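Local coordinates for protein cytokinin riboside 5'-monophosphate phosphoribohydrolase (Streptomyces coelicolor, PDB 5ZI9) that belongs to the SLOG clan of Rossmann-like alpha/beta proteins and forms an assembly of six chains here, at residues B[133-138]-B[157-162]; B[200-205]-B[233-238]; B[73-78]-B[103-108]. All blocks are in the same frame, centred on the assembly; numbering follows the deposited sequence.

Interaction 1: residues B[133-138]-B[157-162]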
loop_
_atom_site.group_PDB
_atom_site.type_symbol
_atom_site.label_atom_id
_atom_site.label_comp_id
_atom_site.label_asym_id
_atom_site.label_seq_id
_atom_site.Cartn_x
_atom_site.Cartn_y
_atom_site.Cartn_z
ATOM N N LEU B 133 -24.580 7.544 4.429
ATOM C CA LEU B 133 -23.389 7.492 3.577
ATOM C C LEU B 133 -23.584 8.506 2.485
ATOM O O LEU B 133 -24.254 8.227 1.511
ATOM C CB LEU B 133 -23.206 6.095 2.960
ATOM C CG LEU B 133 -23.247 4.878 3.903
ATOM C CD1 LEU B 133 -22.972 3.628 3.125
ATOM C CD2 LEU B 133 -22.262 4.957 5.061
ATOM N N GLY B 134 -23.029 9.696 2.666
ATOM C CA GLY B 134 -23.186 10.783 1.699
ATOM C C GLY B 134 -22.283 10.692 0.483
ATOM O O GLY B 134 -21.366 9.871 0.419
ATOM N N ILE B 135 -22.540 11.550 -0.478
ATOM C CA ILE B 135 -21.713 11.622 -1.638
ATOM C C ILE B 135 -21.571 13.088 -2.015
ATOM O O ILE B 135 -22.543 13.858 -1.972
ATOM C CB ILE B 135 -22.289 10.747 -2.811
ATOM C CG1 ILE B 135 -21.216 10.454 -3.879
ATOM C CG2 ILE B 135 -23.483 11.394 -3.486
ATOM C CD1 ILE B 135 -20.185 9.423 -3.443
ATOM N N GLU B 136 -20.367 13.467 -2.413
ATOM C CA GLU B 136 -20.109 14.807 -2.933
ATOM C C GLU B 136 -21.034 15.119 -4.109
ATOM O O GLU B 136 -21.199 14.311 -4.984
ATOM C CB GLU B 136 -18.650 14.883 -3.422
ATOM C CG GLU B 136 -18.228 16.245 -3.927
ATOM C CD GLU B 136 -16.849 16.265 -4.541
ATOM O OE1 GLU B 136 -16.121 15.219 -4.634
ATOM O OE2 GLU B 136 -16.511 17.368 -4.976
ATOM N N LEU B 137 -21.619 16.307 -4.114
ATOM C CA LEU B 137 -22.469 16.803 -5.186
ATOM C C LEU B 137 -21.990 18.199 -5.584
ATOM O O LEU B 137 -21.254 18.863 -4.828
ATOM C CB LEU B 137 -23.871 16.913 -4.652
ATOM C CG LEU B 137 -24.583 15.624 -4.320
ATOM C CD1 LEU B 137 -25.917 15.907 -3.612
ATOM C CD2 LEU B 137 -24.838 14.849 -5.598
ATOM N N PRO B 138 -22.408 18.671 -6.768
ATOM C CA PRO B 138 -21.928 19.955 -7.253
ATOM C C PRO B 138 -22.615 21.151 -6.576
ATOM O O PRO B 138 -22.181 22.279 -6.745
ATOM C CB PRO B 138 -22.223 19.892 -8.741
ATOM C CG PRO B 138 -23.382 18.967 -8.840
ATOM C CD PRO B 138 -23.167 17.946 -7.793
ATOM N N PHE B 157 -18.047 4.955 -6.423
ATOM C CA PHE B 157 -17.874 3.522 -6.549
ATOM C C PHE B 157 -17.355 2.900 -5.300
ATOM O O PHE B 157 -17.516 1.728 -5.076
ATOM C CB PHE B 157 -16.988 3.263 -7.734
ATOM C CG PHE B 157 -17.647 3.698 -9.003
ATOM C CD1 PHE B 157 -18.503 2.819 -9.681
ATOM C CD2 PHE B 157 -17.526 5.025 -9.483
ATOM C CE1 PHE B 157 -19.149 3.216 -10.842
ATOM C CE2 PHE B 157 -18.192 5.419 -10.629
ATOM C CZ PHE B 157 -18.986 4.504 -11.310
ATOM N N VAL B 158 -16.758 3.706 -4.455
ATOM C CA VAL B 158 -16.455 3.271 -3.114
ATOM C C VAL B 158 -17.761 3.197 -2.344
ATOM O O VAL B 158 -18.051 2.187 -1.731
ATOM C CB VAL B 158 -15.456 4.201 -2.418
ATOM C CG1 VAL B 158 -15.205 3.717 -1.011
ATOM C CG2 VAL B 158 -14.137 4.195 -3.190
ATOM N N ARG B 159 -18.565 4.248 -2.407
ATOM C CA ARG B 159 -19.826 4.226 -1.676
ATOM C C ARG B 159 -20.737 3.077 -2.085
ATOM O O ARG B 159 -21.373 2.474 -1.233
ATOM C CB ARG B 159 -20.590 5.528 -1.794
ATOM C CG ARG B 159 -21.787 5.566 -0.854
ATOM C CD ARG B 159 -22.526 6.877 -0.907
ATOM N NE ARG B 159 -23.322 7.004 -2.123
ATOM C CZ ARG B 159 -24.380 7.781 -2.249
ATOM N NH1 ARG B 159 -25.020 7.794 -3.387
ATOM N NH2 ARG B 159 -24.817 8.552 -1.252
ATOM N N LYS B 160 -20.794 2.765 -3.370
ATOM C CA LYS B 160 -21.646 1.650 -3.874
ATOM C C LYS B 160 -21.393 0.327 -3.197
ATOM O O LYS B 160 -22.300 -0.452 -2.972
ATOM C CB LYS B 160 -21.383 1.432 -5.359
ATOM C CG LYS B 160 -22.357 2.137 -6.229
ATOM C CD LYS B 160 -21.930 1.933 -7.661
ATOM C CE LYS B 160 -23.022 2.250 -8.676
ATOM N NZ LYS B 160 -24.273 2.872 -8.149
ATOM N N MET B 161 -20.139 0.069 -2.928
ATOM C CA MET B 161 -19.788 -1.166 -2.320
ATOM C C MET B 161 -20.138 -1.182 -0.835
ATOM O O MET B 161 -20.411 -2.241 -0.302
ATOM C CB MET B 161 -18.335 -1.497 -2.590
ATOM C CG MET B 161 -17.369 -1.331 -1.452
ATOM S SD MET B 161 -17.003 -2.966 -0.838
ATOM C CE MET B 161 -15.262 -2.839 -0.588
ATOM N N MET B 162 -20.176 -0.034 -0.170
ATOM C CA MET B 162 -20.541 0.015 1.259
ATOM C C MET B 162 -22.049 -0.326 1.527
ATOM O O MET B 162 -22.425 -0.932 2.565
ATOM C CB MET B 162 -20.229 1.393 1.824
ATOM C CG MET B 162 -18.803 1.881 1.601
ATOM S SD MET B 162 -17.623 1.157 2.712
ATOM C CE MET B 162 -16.088 1.458 1.837
#
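L133 to I135 form a strand end that runs nearly antiparallel to the helix of R159 and M162, with the segment axes 9.4 Å apart and 159° between their directions. R159 carries most of the contact. Its CG is anti to the backbone N (chi1 -171°), which sends the chain toward the strand, and a bend at chi3 turns the guanidinium to L133 O. NH2 then donates to L133 O at 2.8 Å. The N-H to O angle is 152°, and the oxygen lies a little off the guanidinium plane. I135 covers one face of the same group, its CB 3.6 Å above the plane and over the centre. The group is thus gripped at an edge and pressed on a face. Lower down the chain, R159 CD lies 3.5 Å from G134 O and 4.0 Å from L133 CB. L133 also meets the next turn of the helix: its CD1 lies 3.8 Å from M162 CB, and the two side chains cross at about a right angle. F153 packs on L133, I135 and M162, and F65 of helix 50-67 also packs on M162. The R159 side chain comes close to a bound ethanediol and a citrate and touches residues of a possible GxGxxA (Rossmann-type) motif. This is a helix packed along one face of a parallel sheet, as in Rossmann-like folds, with an arginine near a possible pocket.

Interaction 2: residues B[200-205]-B[233-238]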
loop_
_atom_site.group_PDB
_atom_site.type_symbol
_atom_site.label_atom_id
_atom_site.label_comp_id
_atom_site.label_asym_id
_atom_site.label_seq_id
_atom_site.Cartn_x
_atom_site.Cartn_y
_atom_site.Cartn_z
ATOM N N ILE B 200 -34.832 -8.014 -1.633
ATOM C CA ILE B 200 -35.024 -6.714 -2.249
ATOM C C ILE B 200 -36.520 -6.449 -2.265
ATOM O O ILE B 200 -37.251 -7.194 -2.869
ATOM C CB ILE B 200 -34.480 -6.730 -3.681
ATOM C CG1 ILE B 200 -32.983 -6.981 -3.678
ATOM C CG2 ILE B 200 -34.715 -5.412 -4.383
ATOM C CD1 ILE B 200 -32.469 -7.393 -5.045
ATOM N N VAL B 201 -36.964 -5.368 -1.642
ATOM C CA VAL B 201 -38.378 -5.052 -1.543
ATOM C C VAL B 201 -38.651 -3.672 -2.112
ATOM O O VAL B 201 -38.064 -2.707 -1.674
ATOM C CB VAL B 201 -38.790 -5.041 -0.030
ATOM C CG1 VAL B 201 -40.246 -4.593 0.157
ATOM C CG2 VAL B 201 -38.497 -6.397 0.645
ATOM N N LEU B 202 -39.597 -3.542 -3.029
ATOM C CA LEU B 202 -40.005 -2.214 -3.516
ATOM C C LEU B 202 -41.277 -1.770 -2.814
ATOM O O LEU B 202 -42.176 -2.537 -2.668
ATOM C CB LEU B 202 -40.254 -2.212 -5.021
ATOM C CG LEU B 202 -39.400 -3.051 -5.987
ATOM C CD1 LEU B 202 -39.541 -2.496 -7.389
ATOM C CD2 LEU B 202 -37.927 -3.096 -5.640
ATOM N N PHE B 203 -41.369 -0.516 -2.408
ATOM C CA PHE B 203 -42.547 -0.014 -1.759
ATOM C C PHE B 203 -43.289 0.893 -2.719
ATOM O O PHE B 203 -42.706 1.846 -3.210
ATOM C CB PHE B 203 -42.153 0.763 -0.523
ATOM C CG PHE B 203 -43.308 1.049 0.365
ATOM C CD1 PHE B 203 -44.140 2.158 0.133
ATOM C CD2 PHE B 203 -43.612 0.186 1.408
ATOM C CE1 PHE B 203 -45.237 2.405 0.946
ATOM C CE2 PHE B 203 -44.706 0.443 2.226
ATOM C CZ PHE B 203 -45.514 1.556 1.998
ATOM N N GLY B 204 -44.571 0.610 -2.973
ATOM C CA GLY B 204 -45.444 1.472 -3.774
ATOM C C GLY B 204 -45.867 0.791 -5.048
ATOM O O GLY B 204 -45.254 0.974 -6.075
ATOM N N SER B 205 -46.932 0.013 -5.013
ATOM C CA SER B 205 -47.335 -0.768 -6.209
ATOM C C SER B 205 -47.814 0.084 -7.423
ATOM O O SER B 205 -47.582 -0.316 -8.583
ATOM C CB SER B 205 -48.367 -1.832 -5.833
ATOM O OG SER B 205 -49.532 -1.223 -5.332
ATOM N N PHE B 233 -37.408 -9.717 -6.312
ATOM C CA PHE B 233 -37.907 -8.641 -5.506
ATOM C C PHE B 233 -39.375 -8.879 -5.198
ATOM O O PHE B 233 -39.977 -9.714 -5.833
ATOM C CB PHE B 233 -37.709 -7.317 -6.218
ATOM C CG PHE B 233 -38.391 -7.211 -7.573
ATOM C CD1 PHE B 233 -37.775 -7.672 -8.727
ATOM C CD2 PHE B 233 -39.619 -6.580 -7.702
ATOM C CE1 PHE B 233 -38.380 -7.530 -9.966
ATOM C CE2 PHE B 233 -40.232 -6.430 -8.953
ATOM C CZ PHE B 233 -39.615 -6.904 -10.084
ATOM N N HIS B 234 -39.924 -8.181 -4.204
ATOM C CA HIS B 234 -41.372 -8.196 -3.923
ATOM C C HIS B 234 -41.844 -6.752 -3.984
ATOM O O HIS B 234 -41.115 -5.857 -3.643
ATOM C CB HIS B 234 -41.722 -8.859 -2.564
ATOM C CG HIS B 234 -40.785 -9.978 -2.150
ATOM N ND1 HIS B 234 -41.177 -11.304 -2.063
ATOM C CD2 HIS B 234 -39.475 -9.961 -1.781
ATOM C CE1 HIS B 234 -40.154 -12.048 -1.663
ATOM N NE2 HIS B 234 -39.108 -11.259 -1.488
ATOM N N VAL B 235 -43.048 -6.529 -4.462
ATOM C CA VAL B 235 -43.662 -5.235 -4.439
ATOM C C VAL B 235 -44.770 -5.244 -3.382
ATOM O O VAL B 235 -45.587 -6.141 -3.340
ATOM C CB VAL B 235 -44.267 -4.912 -5.792
ATOM C CG1 VAL B 235 -44.917 -3.523 -5.787
ATOM C CG2 VAL B 235 -43.198 -5.037 -6.870
ATOM N N THR B 236 -44.823 -4.205 -2.566
ATOM C CA THR B 236 -45.785 -4.116 -1.488
ATOM C C THR B 236 -46.182 -2.670 -1.204
ATOM O O THR B 236 -45.475 -1.726 -1.566
ATOM C CB THR B 236 -45.230 -4.792 -0.226
ATOM O OG1 THR B 236 -46.272 -4.928 0.732
ATOM C CG2 THR B 236 -44.102 -4.015 0.387
ATOM N N ASP B 237 -47.345 -2.501 -0.591
ATOM C CA ASP B 237 -47.747 -1.203 -0.089
ATOM C C ASP B 237 -47.781 -1.215 1.420
ATOM O O ASP B 237 -48.131 -0.217 1.999
ATOM C CB ASP B 237 -49.097 -0.823 -0.659
ATOM C CG ASP B 237 -49.036 -0.537 -2.148
ATOM O OD1 ASP B 237 -48.196 0.256 -2.622
ATOM O OD2 ASP B 237 -49.848 -1.101 -2.873
ATOM N N ASP B 238 -47.372 -2.312 2.056
ATOM C CA ASP B 238 -47.536 -2.467 3.475
ATOM C C ASP B 238 -46.160 -2.487 4.147
ATOM O O ASP B 238 -45.305 -3.358 3.894
ATOM C CB ASP B 238 -48.344 -3.740 3.793
ATOM C CG ASP B 238 -48.561 -3.923 5.271
ATOM O OD1 ASP B 238 -48.794 -2.920 5.954
ATOM O OD2 ASP B 238 -48.437 -5.040 5.790
#
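D237 reaches back to S205 and takes its backbone N on OD1, at 2.7 Å, on the syn side of the oxygen and 29° out of the carboxylate plane. Its OD2 faces S205 OG, but that pair is modelled so short that its exact length is doubtful. S205 opens helix 205-220, and G204 before it is the N-cap residue. The backbone angles of G204 would jam a CB against the preceding carbonyl, and its CA passes 3.2 Å from D237 OD1. Just upstream, the strands pair in parallel, as the two strands of a beta-alpha-beta unit around helix 205-220. V201, L202 and F203 lie beside H234, V235 and T236, joined by four backbone hydrogen bonds; the last is G204 N to T236 O, 2.9 Å. F203 CG is anti to the backbone N (chi1 -167°), which sends the ring toward the turn at D237. T236 O lies over one face toward the rim, and F203 CZ is 3.2 Å from D237 O. On the same side of the sheet, V201 CG1 meets T236 CG2 at 3.9 Å. On the other side, L202 CG meets F233 CD2, also at 3.9 Å. Further out, helix 239-249 covers V201 and F203, while L183 of helix 177-191 packs on I200 and L202. T236 OG1 accepts from D238 N at 3.1 Å, an ST turn, and is hydrogen-bonded to E241 OE2. The bond from S205 N ties the end of strand 234-236 to the start of helix 205-220, and that helix end would probably stabilise the charge of D237.

Interaction 3: residues B[73-78]-B[103-108]. With EDO (1,2-ethanediol), chain M.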
loop_
_atom_site.group_PDB
_atom_site.type_symbol
_atom_site.label_atom_id
_atom_site.label_comp_id
_atom_site.label_asym_id
_atom_site.label_seq_id
_atom_site.Cartn_x
_atom_site.Cartn_y
_atom_site.Cartn_z
ATOM N N PRO B 73 -25.975 -5.755 12.011
ATOM C CA PRO B 73 -26.747 -6.096 10.829
ATOM C C PRO B 73 -27.618 -4.953 10.345
ATOM O O PRO B 73 -28.298 -4.335 11.172
ATOM C CB PRO B 73 -27.632 -7.213 11.345
ATOM C CG PRO B 73 -26.777 -7.921 12.323
ATOM C CD PRO B 73 -25.780 -6.933 12.869
ATOM N N ALA B 74 -27.594 -4.658 9.038
ATOM C CA ALA B 74 -28.315 -3.490 8.524
ATOM C C ALA B 74 -29.089 -3.772 7.287
ATOM O O ALA B 74 -28.875 -4.785 6.646
ATOM C CB ALA B 74 -27.350 -2.360 8.244
ATOM N N ILE B 75 -29.998 -2.858 6.975
ATOM C CA ILE B 75 -30.720 -2.831 5.708
ATOM C C ILE B 75 -30.469 -1.469 5.060
ATOM O O ILE B 75 -30.486 -0.464 5.735
ATOM C CB ILE B 75 -32.230 -3.040 5.928
ATOM C CG1 ILE B 75 -32.506 -4.465 6.414
ATOM C CG2 ILE B 75 -33.046 -2.690 4.686
ATOM C CD1 ILE B 75 -32.129 -5.568 5.456
ATOM N N SER B 76 -30.238 -1.448 3.760
ATOM C CA SER B 76 -29.967 -0.198 3.060
ATOM C C SER B 76 -31.239 0.262 2.384
ATOM O O SER B 76 -31.828 -0.500 1.620
ATOM C CB SER B 76 -28.846 -0.346 2.028
ATOM O OG SER B 76 -27.585 -0.381 2.663
ATOM N N VAL B 77 -31.638 1.509 2.667
ATOM C CA VAL B 77 -32.899 2.075 2.174
ATOM C C VAL B 77 -32.654 3.194 1.185
ATOM O O VAL B 77 -31.805 4.036 1.400
ATOM C CB VAL B 77 -33.780 2.563 3.347
ATOM C CG1 VAL B 77 -35.104 3.135 2.827
ATOM C CG2 VAL B 77 -34.004 1.394 4.286
ATOM N N PHE B 78 -33.402 3.169 0.098
ATOM C CA PHE B 78 -33.233 4.094 -1.023
ATOM C C PHE B 78 -34.578 4.642 -1.376
ATOM O O PHE B 78 -35.622 4.046 -1.099
ATOM C CB PHE B 78 -32.675 3.388 -2.269
ATOM C CG PHE B 78 -31.372 2.715 -2.029
ATOM C CD1 PHE B 78 -30.178 3.428 -2.122
ATOM C CD2 PHE B 78 -31.337 1.377 -1.639
ATOM C CE1 PHE B 78 -28.984 2.803 -1.839
ATOM C CE2 PHE B 78 -30.148 0.755 -1.395
ATOM C CZ PHE B 78 -28.974 1.469 -1.475
ATOM N N ALA B 103 -37.043 -4.659 14.157
ATOM C CA ALA B 103 -36.630 -6.001 13.699
ATOM C C ALA B 103 -35.168 -6.376 13.973
ATOM O O ALA B 103 -34.757 -7.477 13.629
ATOM C CB ALA B 103 -36.933 -6.154 12.227
ATOM N N GLY B 104 -34.386 -5.474 14.568
ATOM C CA GLY B 104 -32.986 -5.729 14.870
ATOM C C GLY B 104 -31.961 -5.211 13.864
ATOM O O GLY B 104 -30.767 -5.477 14.014
ATOM N N PHE B 105 -32.398 -4.452 12.863
ATOM C CA PHE B 105 -31.477 -3.934 11.849
ATOM C C PHE B 105 -31.042 -2.502 12.079
ATOM O O PHE B 105 -31.811 -1.676 12.584
ATOM C CB PHE B 105 -32.120 -3.991 10.460
ATOM C CG PHE B 105 -32.403 -5.383 9.985
ATOM C CD1 PHE B 105 -31.363 -6.239 9.653
ATOM C CD2 PHE B 105 -33.709 -5.844 9.879
ATOM C CE1 PHE B 105 -31.619 -7.529 9.215
ATOM C CE2 PHE B 105 -33.969 -7.134 9.456
ATOM C CZ PHE B 105 -32.921 -7.983 9.116
ATOM N N ALA B 106 -29.824 -2.183 11.647
ATOM C CA ALA B 106 -29.446 -0.776 11.470
ATOM C C ALA B 106 -30.034 -0.222 10.167
ATOM O O ALA B 106 -30.335 -0.970 9.244
ATOM C CB ALA B 106 -27.943 -0.635 11.493
ATOM N N VAL B 107 -30.205 1.078 10.075
ATOM C CA VAL B 107 -30.692 1.606 8.823
ATOM C C VAL B 107 -29.626 2.419 8.117
ATOM O O VAL B 107 -29.127 3.382 8.676
ATOM C CB VAL B 107 -31.950 2.429 9.028
ATOM C CG1 VAL B 107 -32.445 3.008 7.693
ATOM C CG2 VAL B 107 -33.006 1.538 9.664
ATOM N N ILE B 108 -29.305 2.023 6.881
ATOM C CA ILE B 108 -28.309 2.717 6.058
ATOM C C ILE B 108 -28.989 3.464 4.933
ATOM O O ILE B 108 -29.789 2.897 4.238
ATOM C CB ILE B 108 -27.266 1.744 5.462
ATOM C CG1 ILE B 108 -26.462 1.040 6.563
ATOM C CG2 ILE B 108 -26.273 2.516 4.593
ATOM C CD1 ILE B 108 -25.694 -0.157 6.065
HETATM C C1 EDO M . -30.273 -1.415 15.029
HETATM O O1 EDO M . -30.943 -0.132 14.847
HETATM C C2 EDO M . -30.136 -1.809 16.487
HETATM O O2 EDO M . -28.963 -1.109 16.984
#
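I75 lays its CG1 over one face of the F105 ring, 3.9 Å from the centroid and 17° off the normal, a CH-pi contact. CG1 of I75 is anti to the carbonyl carbon (chi1 -68°), which brings it over the ring near CG. P73 O lies at the ring edge, and P73 CB touches F105 CD1 at 4.2 Å. On the opposite side of the sheet, I108 holds its CD1 extended (chi2 165°), and the methyl meets A74 CB at 3.5 Å. A106 CB packs on A74 CB too, at 3.7 Å. The two strands are the parallel pair of a beta-alpha-beta unit, strand 74-78, helix 88-102 and strand 106-109, within the Rossmann-like sheet. G104 closes the helix in a Schellman motif and leads into F105. Four backbone bonds join the strands, from A106 N to P73 O (2.7 Å) through to V77 N to I108 O (2.8 Å). S76 OG lies against I108 CB at 3.5 Å, and its hydrogen-bond partner is F163 O. V77 CG2 meets V107 CG1 at 4.1 Å, on the side that L100 of the crossover helix covers. An ethanediol bound to T129 N lies beside F105, but its fit there is doubtful.

Overall arrangement
All three contacts reach one parallel sheet; interactions 2 and 3 pair its strands, and interaction 1 packs a helix on it. Interactions 1 and 3 meet directly: L133 CD1 packs on I108 CG2 at 3.8 Å, because strands 130-135 and 106-109 are neighbours. Their centres are about 17 Å apart. Interaction 2 forms the far edge of the sheet within the chain. Strand 167-172 separates it from interaction 3, with about 7 Å between nearest atoms and 16 Å between centres. From interaction 1 it is about 25 Å away, centre to centre. Along the chain the order is 3, 1, 2. A possible pocket lies by interaction 1, where the R159 side chain is about 4 Å from an ethanediol and about 5 Å from a citrate.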